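PDB 2V6K: maleylpyruvate isomerase from Ralstonia sp., which catalyses the glutathione-dependent isomerisation of maleylpyruvate to fumarylpyruvate in the naphthalene degradation pathway, working as a homodimer of the zeta glutathione transferase class. Local coordinates for residues A[15-27]-A[70-83]. Residues are numbered along the deposited sequence; the frame is centred on the assembly and turned at random.
Sequences HRLRIALNLKGVP and IIEWLEEQYPTPAL
Lys24 NZ is gripped by three oxygens of 70-83. Lys24 NZ donates to Tyr78 O at 2.7 Å, nearly in line with that C=O. Lys24 NZ also donates to Pro81 O, from above the carbonyl plane, and forms a salt bridge with Glu75 OE1 at 2.7 Å. A bend at chi2 (-61°), followed by an extended end, carries the ammonium across to the last turn of helix 67-77 and the loop after it. Glu75 OE1 takes a second bond from Leu83 N (2.7 Å, 162° at the hydrogen). Lysine and amide reach this oxygen from opposite faces of the carboxylate. Nearby, one water donates to both Lys24 O and Thr80 O. Pro81, after a cis peptide bond, sets its CD 3.1 Å from Leu23 O.

Val26 CG2 sits over the centre of the Tyr78 ring, 3.5 Å from the centroid, a CH-pi contact. Between the nearly parallel helices, Leu74 CD1 meets Leu17 CD1 at 3.7 Å and also touches Leu21 CD2 and Ala20 CB. The Leu17 and Ile70 side chains cross at about a right angle, with Leu17 CD1 against Ile70 CG2, while Leu83 CD2 packs on Leu23 CD1. Ile71 CD1 lies against the aliphatic part of Arg16, 3.7 Å from CG. Arg16 NH1 hydrogen-bonds to Ser67 OG, and the Arg16 side chain touches the bound glutathione conjugate.

The two helices pack side by side within the thioredoxin-like N-terminal domain, and strand 4-7 also touches Leu17 and Leu21. The apolar seam thus runs from the glutathione site to a buried lysine. The charge of Lys24 is probably balanced by Glu75, and the carbonyls of Tyr78 and Pro81 probably stabilise it further. Together these bonds tie helix 67-77 and the loop after it to the end of helix 12-24.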
ATOM      1  N   HIS A  15       9.345  -1.532 -12.076  1.00  4.49           N
ATOM      2  CA  HIS A  15       8.959  -2.701 -12.863  1.00  4.25           C
ATOM      3  C   HIS A  15       7.430  -2.821 -12.923  1.00  4.33           C
ATOM      4  O   HIS A  15       6.859  -3.003 -14.008  1.00  4.26           O
ATOM      5  CB  HIS A  15       9.630  -3.912 -12.195  1.00  4.11           C
ATOM      6  CG  HIS A  15       9.474  -5.216 -12.915  1.00  3.93           C
ATOM      7  ND1 HIS A  15       9.990  -6.385 -12.399  1.00  5.28           N
ATOM      8  CD2 HIS A  15       8.857  -5.552 -14.076  1.00  4.49           C
ATOM      9  CE1 HIS A  15       9.702  -7.386 -13.210  1.00  4.84           C
ATOM     10  NE2 HIS A  15       9.019  -6.907 -14.238  1.00  4.65           N
ATOM     11  N   ARG A  16       6.786  -2.691 -11.761  1.00  4.50           N
ATOM     12  CA  ARG A  16       5.330  -2.717 -11.631  1.00  4.88           C
ATOM     13  C   ARG A  16       4.658  -1.721 -12.580  1.00  5.07           C
ATOM     14  O   ARG A  16       3.735  -2.069 -13.328  1.00  5.23           O
ATOM     15  CB  ARG A  16       4.987  -2.411 -10.168  1.00  4.98           C
ATOM     16  CG  ARG A  16       3.519  -2.455  -9.769  1.00  4.65           C
ATOM     17  CD  ARG A  16       3.331  -1.747  -8.440  1.00  5.40           C
ATOM     18  NE  ARG A  16       4.006  -2.462  -7.360  1.00  4.63           N
ATOM     19  CZ  ARG A  16       4.126  -2.005  -6.116  1.00  5.93           C
ATOM     20  NH1 ARG A  16       3.656  -0.803  -5.794  1.00  6.38           N
ATOM     21  NH2 ARG A  16       4.728  -2.747  -5.194  1.00  5.80           N
ATOM     22  N   LEU A  17       5.129  -0.481 -12.551  1.00  4.42           N
ATOM     23  CA  LEU A  17       4.552   0.558 -13.390  1.00  4.43           C
ATOM     24  C   LEU A  17       4.893   0.354 -14.868  1.00  4.73           C
ATOM     25  O   LEU A  17       4.046   0.591 -15.742  1.00  5.04           O
ATOM     26  CB  LEU A  17       4.970   1.944 -12.893  1.00  5.55           C
ATOM     27  CG  LEU A  17       4.473   3.150 -13.696  1.00  3.88           C
ATOM     28  CD1 LEU A  17       2.960   3.107 -13.906  1.00  6.92           C
ATOM     29  CD2 LEU A  17       4.861   4.427 -12.994  1.00  5.53           C
ATOM     30  N   ARG A  18       6.109  -0.103 -15.155  1.00  4.31           N
ATOM     31  CA  ARG A  18       6.477  -0.381 -16.545  1.00  4.51           C
ATOM     32  C   ARG A  18       5.560  -1.428 -17.159  1.00  4.44           C
ATOM     33  O   ARG A  18       5.177  -1.304 -18.322  1.00  5.22           O
ATOM     34  CB  ARG A  18       7.940  -0.821 -16.674  1.00  4.28           C
ATOM     35  CG  ARG A  18       8.946   0.296 -16.430  1.00  4.97           C
ATOM     36  CD  ARG A  18      10.378  -0.126 -16.765  1.00  5.74           C
ATOM     37  NE  ARG A  18      10.839  -1.347 -16.097  1.00  5.52           N
ATOM     38  CZ  ARG A  18      11.709  -1.390 -15.085  1.00  4.59           C
ATOM     39  NH1 ARG A  18      12.212  -0.272 -14.559  1.00  5.35           N
ATOM     40  NH2 ARG A  18      12.068  -2.565 -14.588  1.00  5.83           N
ATOM     41  N   ILE A  19       5.196  -2.454 -16.388  1.00  4.44           N
ATOM     42  CA  ILE A  19       4.282  -3.478 -16.906  1.00  3.94           C
ATOM     43  C   ILE A  19       2.947  -2.845 -17.286  1.00  4.30           C
ATOM     44  O   ILE A  19       2.434  -3.090 -18.376  1.00  4.34           O
ATOM     45  CB  ILE A  19       4.047  -4.638 -15.911  1.00  4.36           C
ATOM     46  CG1 ILE A  19       5.349  -5.390 -15.613  1.00  4.62           C
ATOM     47  CG2 ILE A  19       3.003  -5.605 -16.468  1.00  5.78           C
ATOM     48  CD1 ILE A  19       5.281  -6.276 -14.362  1.00  5.14           C
ATOM     49  N   ALA A  20       2.396  -2.028 -16.395  1.00  4.60           N
ATOM     50  CA  ALA A  20       1.103  -1.387 -16.641  1.00  4.63           C
ATOM     51  C   ALA A  20       1.157  -0.476 -17.869  1.00  4.81           C
ATOM     52  O   ALA A  20       0.264  -0.525 -18.721  1.00  5.38           O
ATOM     53  CB  ALA A  20       0.648  -0.613 -15.413  1.00  5.39           C
ATOM     54  N   LEU A  21       2.203   0.342 -17.973  1.00  4.55           N
ATOM     55  CA  LEU A  21       2.379   1.209 -19.139  1.00  4.86           C
ATOM     56  C   LEU A  21       2.456   0.401 -20.424  1.00  5.08           C
ATOM     57  O   LEU A  21       1.823   0.759 -21.417  1.00  5.01           O
ATOM     58  CB  LEU A  21       3.626   2.088 -18.988  1.00  5.26           C
ATOM     59  CG  LEU A  21       3.526   3.223 -17.967  1.00  4.11           C
ATOM     60  CD1 LEU A  21       4.906   3.680 -17.564  1.00  6.76           C
ATOM     61  CD2 LEU A  21       2.732   4.384 -18.534  1.00  6.92           C
ATOM     62  N   ASN A  22       3.222  -0.688 -20.404  1.00  5.18           N
ATOM     63  CA  ASN A  22       3.375  -1.527 -21.594  1.00  5.65           C
ATOM     64  C   ASN A  22       2.078  -2.224 -21.980  1.00  4.89           C
ATOM     65  O   ASN A  22       1.758  -2.321 -23.168  1.00  5.84           O
ATOM     66  CB  ASN A  22       4.487  -2.563 -21.411  1.00  5.94           C
ATOM     67  CG  ASN A  22       5.859  -1.938 -21.294  1.00  8.66           C
ATOM     68  OD1 ASN A  22       6.027  -0.731 -21.465  1.00  9.31           O
ATOM     69  ND2 ASN A  22       6.853  -2.766 -20.988  1.00  8.75           N
ATOM     70  N   LEU A  23       1.323  -2.693 -20.991  1.00  5.25           N
ATOM     71  CA  LEU A  23       0.043  -3.332 -21.282  1.00  6.29           C
ATOM     72  C   LEU A  23      -0.911  -2.353 -21.955  1.00  6.57           C
ATOM     73  O   LEU A  23      -1.677  -2.737 -22.842  1.00  7.57           O
ATOM     74  CB  LEU A  23      -0.582  -3.919 -20.016  1.00  5.67           C
ATOM     75  CG  LEU A  23       0.041  -5.222 -19.508  1.00  6.21           C
ATOM     76  CD1 LEU A  23      -0.429  -5.513 -18.095  1.00  7.04           C
ATOM     77  CD2 LEU A  23      -0.298  -6.391 -20.428  1.00  7.18           C
ATOM     78  N   LYS A  24      -0.847  -1.088 -21.553  1.00  5.94           N
ATOM     79  CA  LYS A  24      -1.686  -0.046 -22.142  1.00  5.19           C
ATOM     80  C   LYS A  24      -1.151   0.460 -23.483  1.00  6.00           C
ATOM     81  O   LYS A  24      -1.852   1.167 -24.205  1.00  6.63           O
ATOM     82  CB  LYS A  24      -1.841   1.132 -21.175  1.00  5.14           C
ATOM     83  CG  LYS A  24      -2.583   0.820 -19.877  1.00  5.76           C
ATOM     84  CD  LYS A  24      -4.013   0.349 -20.129  1.00  5.14           C
ATOM     85  CE  LYS A  24      -4.806   0.360 -18.834  1.00  5.56           C
ATOM     86  NZ  LYS A  24      -6.226  -0.045 -19.048  1.00  5.52           N
ATOM     87  N   GLY A  25       0.093   0.113 -23.809  1.00  5.74           N
ATOM     88  CA  GLY A  25       0.729   0.581 -25.046  1.00  5.97           C
ATOM     89  C   GLY A  25       1.014   2.073 -25.035  1.00  6.67           C
ATOM     90  O   GLY A  25       1.067   2.718 -26.083  1.00  6.88           O
ATOM     91  N   VAL A  26       1.195   2.622 -23.839  1.00  7.13           N
ATOM     92  CA  VAL A  26       1.446   4.047 -23.661  1.00  8.82           C
ATOM     93  C   VAL A  26       2.944   4.327 -23.805  1.00  9.25           C
ATOM     94  O   VAL A  26       3.746   3.763 -23.053  1.00 10.78           O
ATOM     95  CB  VAL A  26       0.921   4.541 -22.288  1.00  9.68           C
ATOM     96  CG1 VAL A  26       1.373   5.966 -22.011  1.00 12.46           C
ATOM     97  CG2 VAL A  26      -0.603   4.447 -22.239  1.00 11.73           C
ATOM     98  N   PRO A  27       3.325   5.196 -24.768  1.00  9.81           N
ATOM     99  CA  PRO A  27       4.740   5.526 -24.943  1.00  9.82           C
ATOM    100  C   PRO A  27       5.258   6.408 -23.810  1.00  9.43           C
ATOM    101  O   PRO A  27       4.509   7.213 -23.255  1.00 10.34           O
ATOM    102  CB  PRO A  27       4.769   6.287 -26.273  1.00 10.66           C
ATOM    103  CG  PRO A  27       3.403   6.852 -26.429  1.00 11.47           C
ATOM    104  CD  PRO A  27       2.462   5.909 -25.729  1.00  9.60           C
ATOM    105  N   ILE A  70      -0.815   5.921  -9.625  1.00  5.11           N
ATOM    106  CA  ILE A  70      -0.518   6.086 -11.044  1.00  5.16           C
ATOM    107  C   ILE A  70      -1.165   4.972 -11.858  1.00  5.14           C
ATOM    108  O   ILE A  70      -1.746   5.236 -12.914  1.00  4.97           O
ATOM    109  CB  ILE A  70       1.001   6.123 -11.315  1.00  4.70           C
ATOM    110  CG1 ILE A  70       1.641   7.309 -10.593  1.00  5.12           C
ATOM    111  CG2 ILE A  70       1.266   6.205 -12.820  1.00  5.30           C
ATOM    112  CD1 ILE A  70       3.167   7.275 -10.558  1.00  6.04           C
ATOM    113  N   ILE A  71      -1.069   3.735 -11.384  1.00  5.23           N
ATOM    114  CA  ILE A  71      -1.654   2.612 -12.118  1.00  5.73           C
ATOM    115  C   ILE A  71      -3.181   2.712 -12.200  1.00  5.15           C
ATOM    116  O   ILE A  71      -3.760   2.471 -13.270  1.00  5.89           O
ATOM    117  CB  ILE A  71      -1.164   1.265 -11.565  1.00  5.79           C
ATOM    118  CG1 ILE A  71       0.339   1.126 -11.841  1.00  5.82           C
ATOM    119  CG2 ILE A  71      -1.946   0.100 -12.191  1.00  7.75           C
ATOM    120  CD1 ILE A  71       1.003  -0.042 -11.115  1.00  7.46           C
ATOM    121  N   GLU A  72      -3.836   3.102 -11.104  1.00  4.91           N
ATOM    122  CA  GLU A  72      -5.283   3.355 -11.134  1.00  5.14           C
ATOM    123  C   GLU A  72      -5.639   4.474 -12.121  1.00  5.42           C
ATOM    124  O   GLU A  72      -6.652   4.391 -12.829  1.00  5.83           O
ATOM    125  CB  GLU A  72      -5.801   3.698  -9.738  1.00  5.32           C
ATOM    126  CG  GLU A  72      -5.738   2.556  -8.733  1.00  5.83           C
ATOM    127  CD  GLU A  72      -7.026   1.756  -8.616  1.00  4.26           C
ATOM    128  OE1 GLU A  72      -7.993   2.003  -9.375  1.00  5.71           O
ATOM    129  OE2 GLU A  72      -7.077   0.884  -7.724  1.00  5.12           O
ATOM    130  N   TRP A  73      -4.801   5.508 -12.173  1.00  4.83           N
ATOM    131  CA  TRP A  73      -4.963   6.606 -13.131  1.00  5.03           C
ATOM    132  C   TRP A  73      -4.836   6.113 -14.577  1.00  5.35           C
ATOM    133  O   TRP A  73      -5.661   6.459 -15.428  1.00  5.24           O
ATOM    134  CB  TRP A  73      -3.968   7.723 -12.794  1.00  5.17           C
ATOM    135  CG  TRP A  73      -3.931   8.904 -13.722  1.00  5.57           C
ATOM    136  CD1 TRP A  73      -4.708  10.024 -13.661  1.00  7.03           C
ATOM    137  CD2 TRP A  73      -3.039   9.093 -14.827  1.00  6.82           C
ATOM    138  NE1 TRP A  73      -4.365  10.894 -14.672  1.00  7.04           N
ATOM    139  CE2 TRP A  73      -3.341  10.345 -15.399  1.00  6.26           C
ATOM    140  CE3 TRP A  73      -2.012   8.318 -15.388  1.00  7.96           C
ATOM    141  CZ2 TRP A  73      -2.659  10.843 -16.516  1.00  8.15           C
ATOM    142  CZ3 TRP A  73      -1.334   8.815 -16.499  1.00  9.03           C
ATOM    143  CH2 TRP A  73      -1.661  10.062 -17.045  1.00  9.08           C
ATOM    144  N   LEU A  74      -3.825   5.286 -14.850  1.00  5.04           N
ATOM    145  CA  LEU A  74      -3.663   4.692 -16.182  1.00  5.90           C
ATOM    146  C   LEU A  74      -4.879   3.884 -16.597  1.00  6.29           C
ATOM    147  O   LEU A  74      -5.305   3.955 -17.749  1.00  6.36           O
ATOM    148  CB  LEU A  74      -2.434   3.784 -16.235  1.00  6.50           C
ATOM    149  CG  LEU A  74      -1.064   4.447 -16.224  1.00  6.33           C
ATOM    150  CD1 LEU A  74       0.004   3.376 -16.135  1.00  8.45           C
ATOM    151  CD2 LEU A  74      -0.864   5.274 -17.489  1.00  7.15           C
ATOM    152  N   GLU A  75      -5.435   3.110 -15.668  1.00  6.78           N
ATOM    153  CA  GLU A  75      -6.592   2.276 -15.972  1.00  7.36           C
ATOM    154  C   GLU A  75      -7.779   3.122 -16.430  1.00  7.92           C
ATOM    155  O   GLU A  75      -8.490   2.748 -17.367  1.00  9.29           O
ATOM    156  CB  GLU A  75      -6.962   1.415 -14.757  1.00  6.72           C
ATOM    157  CG  GLU A  75      -8.293   0.684 -14.876  1.00  7.19           C
ATOM    158  CD  GLU A  75      -8.338  -0.362 -15.979  1.00  7.90           C
ATOM    159  OE1 GLU A  75      -7.301  -0.640 -16.628  1.00  7.50           O
ATOM    160  OE2 GLU A  75      -9.433  -0.916 -16.186  1.00  7.83           O
ATOM    161  N   GLU A  76      -7.976   4.267 -15.783  1.00  8.91           N
ATOM    162  CA  GLU A  76      -9.096   5.150 -16.099  1.00 10.05           C
ATOM    163  C   GLU A  76      -8.835   5.980 -17.361  1.00  9.76           C
ATOM    164  O   GLU A  76      -9.750   6.227 -18.152  1.00 10.70           O
ATOM    165  CB  GLU A  76      -9.401   6.048 -14.895  1.00 11.43           C
ATOM    166  CG  GLU A  76     -10.700   6.844 -14.996  1.00 19.09           C
ATOM    167  CD  GLU A  76     -10.462   8.331 -15.175  1.00 26.25           C
ATOM    168  OE1 GLU A  76      -9.649   8.712 -16.045  1.00 30.54           O
ATOM    169  OE2 GLU A  76     -11.091   9.123 -14.439  1.00 28.34           O
ATOM    170  N   GLN A  77      -7.586   6.398 -17.549  1.00  7.59           N
ATOM    171  CA  GLN A  77      -7.212   7.289 -18.650  1.00  8.30           C
ATOM    172  C   GLN A  77      -7.061   6.570 -19.984  1.00  6.55           C
ATOM    173  O   GLN A  77      -7.331   7.154 -21.040  1.00  7.22           O
ATOM    174  CB  GLN A  77      -5.908   8.022 -18.319  1.00  9.09           C
ATOM    175  CG  GLN A  77      -6.050   9.086 -17.240  1.00 14.99           C
ATOM    176  CD  GLN A  77      -6.766  10.324 -17.729  1.00 20.90           C
ATOM    177  OE1 GLN A  77      -7.907  10.584 -17.353  1.00 24.99           O
ATOM    178  NE2 GLN A  77      -6.104  11.090 -18.585  1.00 21.57           N
ATOM    179  N   TYR A  78      -6.616   5.317 -19.927  1.00  6.71           N
ATOM    180  CA  TYR A  78      -6.341   4.506 -21.105  1.00  6.08           C
ATOM    181  C   TYR A  78      -7.118   3.207 -20.963  1.00  7.34           C
ATOM    182  O   TYR A  78      -6.596   2.228 -20.447  1.00  7.74           O
ATOM    183  CB  TYR A  78      -4.839   4.225 -21.213  1.00  5.71           C
ATOM    184  CG  TYR A  78      -4.013   5.476 -21.325  1.00  5.37           C
ATOM    185  CD1 TYR A  78      -3.890   6.145 -22.543  1.00  7.48           C
ATOM    186  CD2 TYR A  78      -3.355   6.001 -20.213  1.00  7.54           C
ATOM    187  CE1 TYR A  78      -3.130   7.300 -22.653  1.00  7.42           C
ATOM    188  CE2 TYR A  78      -2.600   7.158 -20.309  1.00  7.31           C
ATOM    189  CZ  TYR A  78      -2.490   7.800 -21.531  1.00  8.29           C
ATOM    190  OH  TYR A  78      -1.736   8.944 -21.636  1.00 11.89           O
ATOM    191  N   PRO A  79      -8.389   3.197 -21.395  1.00  7.16           N
ATOM    192  CA  PRO A  79      -9.262   2.071 -21.041  1.00  7.57           C
ATOM    193  C   PRO A  79      -8.844   0.678 -21.528  1.00  7.96           C
ATOM    194  O   PRO A  79      -9.086  -0.297 -20.821  1.00  8.37           O
ATOM    195  CB  PRO A  79     -10.611   2.464 -21.655  1.00  9.09           C
ATOM    196  CG  PRO A  79     -10.536   3.946 -21.832  1.00 10.35           C
ATOM    197  CD  PRO A  79      -9.105   4.235 -22.158  1.00  7.87           C
ATOM    198  N   THR A  80      -8.222   0.583 -22.696  1.00  7.29           N
ATOM    199  CA  THR A  80      -8.005  -0.705 -23.352  1.00  7.63           C
ATOM    200  C   THR A  80      -6.524  -1.071 -23.397  1.00  8.15           C
ATOM    201  O   THR A  80      -5.704  -0.240 -23.775  1.00  8.25           O
ATOM    202  CB  THR A  80      -8.579  -0.680 -24.786  1.00  8.08           C
ATOM    203  OG1 THR A  80      -9.960  -0.303 -24.725  1.00 10.60           O
ATOM    204  CG2 THR A  80      -8.461  -2.042 -25.455  1.00  9.32           C
ATOM    205  N   PRO A  81      -6.169  -2.307 -22.997  1.00  7.85           N
ATOM    206  CA  PRO A  81      -7.017  -3.341 -22.406  1.00  7.92           C
ATOM    207  C   PRO A  81      -7.279  -3.046 -20.937  1.00  7.95           C
ATOM    208  O   PRO A  81      -6.425  -2.478 -20.256  1.00  7.63           O
ATOM    209  CB  PRO A  81      -6.154  -4.599 -22.531  1.00  8.33           C
ATOM    210  CG  PRO A  81      -4.758  -4.092 -22.396  1.00  8.98           C
ATOM    211  CD  PRO A  81      -4.768  -2.758 -23.117  1.00  8.64           C
ATOM    212  N   ALA A  82      -8.449  -3.442 -20.450  1.00  7.85           N
ATOM    213  CA  ALA A  82      -8.796  -3.220 -19.052  1.00  8.00           C
ATOM    214  C   ALA A  82      -7.877  -4.015 -18.130  1.00  9.05           C
ATOM    215  O   ALA A  82      -7.661  -5.213 -18.344  1.00 11.68           O
ATOM    216  CB  ALA A  82     -10.244  -3.594 -18.800  1.00  8.47           C
ATOM    217  N   LEU A  83      -7.339  -3.342 -17.115  1.00  6.95           N
ATOM    218  CA  LEU A  83      -6.529  -4.002 -16.083  1.00  7.86           C
ATOM    219  C   LEU A  83      -7.300  -4.219 -14.783  1.00  7.13           C
ATOM    220  O   LEU A  83      -6.773  -4.785 -13.825  1.00  8.06           O
ATOM    221  CB  LEU A  83      -5.243  -3.217 -15.820  1.00  7.78           C
ATOM    222  CG  LEU A  83      -4.342  -3.002 -17.039  1.00 10.18           C
ATOM    223  CD1 LEU A  83      -3.083  -2.254 -16.647  1.00  9.96           C
ATOM    224  CD2 LEU A  83      -3.988  -4.323 -17.725  1.00 14.47           C
TER
HETATM  225  O   HOH W   1      -4.357   1.953 -24.125  1.00 24.31           O